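Local coordinates for RNA-dependent RNA Polymerase (Bombyx mori cytoplasmic polyhedrosis virus, PDB 6TZ0), which catalyses RNA-templated RNA synthesis, making plus strands during transcription and probably complementary minus strands during genome replication in this double-stranded RNA virus, at residues L896-Y900 with G901-A905; L777-L780 with G781-G785. One frame throughout, in Å; residues are numbered along the deposited sequence.

Interaction 1. Residues L896-Y900 with G901-A905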
loop_
_atom_site.group_PDB
_atom_site.type_symbol
_atom_site.label_atom_id
_atom_site.label_comp_id
_atom_site.label_asym_id
_atom_site.label_seq_id
_atom_site.Cartn_x
_atom_site.Cartn_y
_atom_site.Cartn_z
ATOM N N LEU A 896 -25.848 47.171 -1.400
ATOM C CA LEU A 896 -24.541 47.018 -0.775
ATOM C C LEU A 896 -23.917 45.673 -1.120
ATOM O O LEU A 896 -22.694 45.575 -1.257
ATOM C CB LEU A 896 -24.671 47.186 0.736
ATOM C CG LEU A 896 -23.381 47.176 1.549
ATOM C CD1 LEU A 896 -22.507 48.306 1.084
ATOM C CD2 LEU A 896 -23.680 47.315 3.025
ATOM N N LEU A 897 -24.741 44.641 -1.290
ATOM C CA LEU A 897 -24.238 43.339 -1.707
ATOM C C LEU A 897 -23.780 43.363 -3.162
ATOM O O LEU A 897 -22.922 42.567 -3.555
ATOM C CB LEU A 897 -25.320 42.273 -1.498
ATOM C CG LEU A 897 -25.509 41.522 -0.167
ATOM C CD1 LEU A 897 -24.368 40.593 0.089
ATOM C CD2 LEU A 897 -25.659 42.433 1.035
ATOM N N HIS A 898 -24.340 44.270 -3.967
ATOM C CA HIS A 898 -23.897 44.453 -5.344
ATOM C C HIS A 898 -22.593 45.238 -5.419
ATOM O O HIS A 898 -21.735 44.939 -6.254
ATOM C CB HIS A 898 -24.983 45.165 -6.152
ATOM C CG HIS A 898 -24.598 45.440 -7.572
ATOM N ND1 HIS A 898 -24.592 44.464 -8.544
ATOM C CD2 HIS A 898 -24.186 46.575 -8.180
ATOM C CE1 HIS A 898 -24.199 44.987 -9.690
ATOM N NE2 HIS A 898 -23.948 46.268 -9.497
ATOM N N GLU A 899 -22.434 46.246 -4.557
ATOM C CA GLU A 899 -21.239 47.086 -4.611
ATOM C C GLU A 899 -19.992 46.345 -4.143
ATOM O O GLU A 899 -18.878 46.708 -4.534
ATOM C CB GLU A 899 -21.465 48.351 -3.788
ATOM C CG GLU A 899 -22.493 49.272 -4.422
ATOM C CD GLU A 899 -22.834 50.474 -3.568
ATOM O OE1 GLU A 899 -22.384 50.537 -2.411
ATOM O OE2 GLU A 899 -23.566 51.360 -4.060
ATOM N N TYR A 900 -20.149 45.313 -3.313
ATOM C CA TYR A 900 -19.038 44.425 -3.003
ATOM C C TYR A 900 -18.893 43.287 -4.001
ATOM O O TYR A 900 -17.865 42.607 -3.994
ATOM C CB TYR A 900 -19.184 43.817 -1.608
ATOM C CG TYR A 900 -18.892 44.725 -0.442
ATOM C CD1 TYR A 900 -17.589 45.027 -0.089
ATOM C CD2 TYR A 900 -19.916 45.228 0.343
ATOM C CE1 TYR A 900 -17.316 45.840 0.989
ATOM C CE2 TYR A 900 -19.651 46.040 1.423
ATOM C CZ TYR A 900 -18.355 46.339 1.743
ATOM O OH TYR A 900 -18.099 47.150 2.818
ATOM N N GLY A 901 -19.896 43.043 -4.834
ATOM C CA GLY A 901 -19.781 42.011 -5.842
ATOM C C GLY A 901 -20.138 40.620 -5.381
ATOM O O GLY A 901 -19.657 39.644 -5.963
ATOM N N PHE A 902 -20.964 40.496 -4.341
ATOM C CA PHE A 902 -21.440 39.183 -3.922
ATOM C C PHE A 902 -22.437 38.606 -4.913
ATOM O O PHE A 902 -22.518 37.382 -5.075
ATOM C CB PHE A 902 -22.085 39.267 -2.540
ATOM C CG PHE A 902 -21.113 39.464 -1.414
ATOM C CD1 PHE A 902 -20.409 38.395 -0.905
ATOM C CD2 PHE A 902 -20.923 40.709 -0.847
ATOM C CE1 PHE A 902 -19.525 38.558 0.137
ATOM C CE2 PHE A 902 -20.043 40.876 0.203
ATOM C CZ PHE A 902 -19.343 39.800 0.690
ATOM N N THR A 903 -23.196 39.472 -5.585
ATOM C CA THR A 903 -24.246 39.007 -6.479
ATOM C C THR A 903 -23.682 38.407 -7.759
ATOM O O THR A 903 -24.289 37.493 -8.323
ATOM C CB THR A 903 -25.219 40.149 -6.773
ATOM O OG1 THR A 903 -26.240 39.698 -7.669
ATOM C CG2 THR A 903 -24.509 41.340 -7.355
ATOM N N GLY A 904 -22.505 38.858 -8.201
ATOM C CA GLY A 904 -21.851 38.204 -9.319
ATOM C C GLY A 904 -21.351 36.820 -8.955
ATOM O O GLY A 904 -21.442 35.888 -9.757
ATOM N N ALA A 905 -20.852 36.661 -7.728
ATOM C CA ALA A 905 -20.411 35.352 -7.261
ATOM C C ALA A 905 -21.584 34.393 -7.111
ATOM O O ALA A 905 -21.480 33.212 -7.468
ATOM C CB ALA A 905 -19.673 35.499 -5.935
#
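The Phe902 ring is met by two apolar groups, both oblique to its plane. Leu897 CD1 comes to 3.6 Å from Phe902 CD2, and the two side chains run at a slant to one another. Tyr900 CB lies 3.6 Å from Phe902 CE2. The Tyr900 and Phe902 side chains lie side by side and point the same way. Leu897 O sits at the edge of the Phe902 ring, in its plane. Phe850 adds an edge-to-face contact with each of the two rings, and Tyr900 OH is hydrogen-bonded to Glu851 O. The third flat group is the imidazole of His898. The methyl CG2 of Thr903 approaches its edge, near the ring plane, and lies 3.3 Å from His898 ND1. Thr903 OG1 is anti to its own backbone N (chi1 179°), which puts the methyl between the backbone N and carbonyl carbon, turned to the histidine.

The backbone under these side chains is a Schellman motif that ends helix 894-899. Gly901 is its C-prime residue, with a phi of 86°. Phe902 N donates to Leu897 O at 3.0 Å, almost straight in line with the carbonyl bond (C=O...N 175°). Gly901 N donates to His898 O at 3.0 Å, from above the carbonyl plane. A weak bond of 3.3 Å also joins Gly901 N to Leu897 O. Leu897 O thus takes Phe902 N and, weakly, Gly901 N, whose main acceptor is His898 O. Gly901 is also the N-cap residue of helix 902-911, so one glycine both closes a helix and starts the next. Leu897 also touches Leu875 of helix 873-878, and Phe902 touches Ala835 and Met839.

Interaction 2. Residues L777-L780 with G781-G785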
loop_
_atom_site.group_PDB
_atom_site.type_symbol
_atom_site.label_atom_id
_atom_site.label_comp_id
_atom_site.label_asym_id
_atom_site.label_seq_id
_atom_site.Cartn_x
_atom_site.Cartn_y
_atom_site.Cartn_z
ATOM N N LEU A 777 -1.059 32.993 8.161
ATOM C CA LEU A 777 -1.442 31.864 7.329
ATOM C C LEU A 777 -2.809 32.085 6.686
ATOM O O LEU A 777 -3.043 31.651 5.550
ATOM C CB LEU A 777 -1.394 30.600 8.184
ATOM C CG LEU A 777 -1.679 29.205 7.660
ATOM C CD1 LEU A 777 -0.707 28.255 8.288
ATOM C CD2 LEU A 777 -3.047 28.837 8.124
ATOM N N LYS A 778 -3.709 32.793 7.377
ATOM C CA LYS A 778 -4.982 33.158 6.757
ATOM C C LYS A 778 -4.774 34.154 5.621
ATOM O O LYS A 778 -5.418 34.053 4.567
ATOM C CB LYS A 778 -5.953 33.725 7.795
ATOM C CG LYS A 778 -7.358 33.950 7.238
ATOM C CD LYS A 778 -8.394 34.182 8.328
ATOM C CE LYS A 778 -8.416 35.608 8.838
ATOM N NZ LYS A 778 -9.077 36.498 7.852
ATOM N N MET A 779 -3.859 35.105 5.807
ATOM C CA MET A 779 -3.563 36.056 4.737
ATOM C C MET A 779 -2.894 35.372 3.548
ATOM O O MET A 779 -3.179 35.702 2.389
ATOM C CB MET A 779 -2.694 37.193 5.266
ATOM C CG MET A 779 -2.479 38.307 4.267
ATOM S SD MET A 779 -1.644 39.727 4.965
ATOM C CE MET A 779 -2.965 40.394 5.962
ATOM N N LEU A 780 -2.028 34.393 3.820
ATOM C CA LEU A 780 -1.358 33.654 2.756
ATOM C C LEU A 780 -2.346 32.827 1.944
ATOM O O LEU A 780 -2.262 32.785 0.710
ATOM C CB LEU A 780 -0.280 32.763 3.362
ATOM C CG LEU A 780 0.595 31.966 2.412
ATOM C CD1 LEU A 780 1.368 32.908 1.528
ATOM C CD2 LEU A 780 1.530 31.122 3.218
ATOM N N GLY A 781 -3.299 32.180 2.616
ATOM C CA GLY A 781 -4.342 31.467 1.898
ATOM C C GLY A 781 -5.273 32.375 1.117
ATOM O O GLY A 781 -5.725 32.009 0.025
ATOM N N PHE A 782 -5.564 33.568 1.651
ATOM C CA PHE A 782 -6.355 34.543 0.904
ATOM C C PHE A 782 -5.652 34.983 -0.370
ATOM O O PHE A 782 -6.285 35.100 -1.422
ATOM C CB PHE A 782 -6.666 35.761 1.770
ATOM C CG PHE A 782 -7.295 36.899 1.011
ATOM C CD1 PHE A 782 -8.604 36.823 0.571
ATOM C CD2 PHE A 782 -6.572 38.052 0.749
ATOM C CE1 PHE A 782 -9.174 37.874 -0.125
ATOM C CE2 PHE A 782 -7.135 39.097 0.058
ATOM C CZ PHE A 782 -8.438 39.009 -0.379
ATOM N N PHE A 783 -4.339 35.211 -0.308
ATOM C CA PHE A 783 -3.657 35.641 -1.525
ATOM C C PHE A 783 -3.417 34.499 -2.501
ATOM O O PHE A 783 -3.387 34.735 -3.714
ATOM C CB PHE A 783 -2.354 36.354 -1.200
ATOM C CG PHE A 783 -2.554 37.771 -0.803
ATOM C CD1 PHE A 783 -2.936 38.701 -1.749
ATOM C CD2 PHE A 783 -2.354 38.184 0.495
ATOM C CE1 PHE A 783 -3.132 40.010 -1.405
ATOM C CE2 PHE A 783 -2.539 39.498 0.841
ATOM C CZ PHE A 783 -2.932 40.407 -0.112
ATOM N N CYS A 784 -3.278 33.259 -2.026
ATOM C CA CYS A 784 -3.155 32.178 -2.999
ATOM C C CYS A 784 -4.509 31.822 -3.597
ATOM O O CYS A 784 -4.568 31.165 -4.639
ATOM C CB CYS A 784 -2.507 30.938 -2.387
ATOM S SG CYS A 784 -3.559 29.974 -1.323
ATOM N N GLY A 785 -5.606 32.229 -2.956
ATOM C CA GLY A 785 -6.890 32.165 -3.628
ATOM C C GLY A 785 -7.141 33.346 -4.544
ATOM O O GLY A 785 -7.839 33.219 -5.553
#
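Residues 777-785 are a buried part of helix 774-786, and the contact follows two successive alpha-helical turns. Met779 and Phe783, one turn apart, lie side by side and point the same way. Met779 CG is 3.6 Å from Phe783 CE2. The methionine reaches it with CG anti to its backbone N (chi1 -173°), and its chain then bends at the last torsion. On one face of the Phe783 ring, over its centre, lies Phe782 CD2, 4.1 Å above the plane. Met779 packs on Trp159 and Phe783 on Ser155 and Val158, all of helix 145-160. That helix carries Arg147, which binds ATP in another structure of this protein, though none is bound here. The Cys784 side chain is about 9 Å from the Arg147 side chain.

Four i to i+4 backbone bonds hold these turns. Gly781 N donates to Leu777 O at 3.0 Å with an N-H...O angle of 163°. Phe782 N, Phe783 N and Cys784 N donate in turn to Lys778 O, Met779 O and Leu780 O. Lys778 O also accepts from Tyr845 OH, and Lys778 NZ forms a salt bridge with Asp860. All four carbonyls of 777-780 thus have donors in a buried setting, and the Met779-Phe783 contact is apolar.

The two contacts are both local, but they differ in setting. Interaction 2 lies inside a single helix and is wholly buried, its centre about 20 Å from the centre of the chain. Interaction 1 is partly exposed, its centre about 35 Å from the centre of the chain, and joins two successive helices in the C-terminal family region. The centres of interactions 1 and 2 are about 21 Å apart. The nearest atoms of interactions 1 and 2 are about 10 Å apart. Their backbone bonding differs too. Residues 777-785 keep one repeating bond pattern through the helix, whereas residues 896-905 break it at a glycine. Interaction 2 lies near an ATP-binding residue, while interaction 1 is away from the known sites.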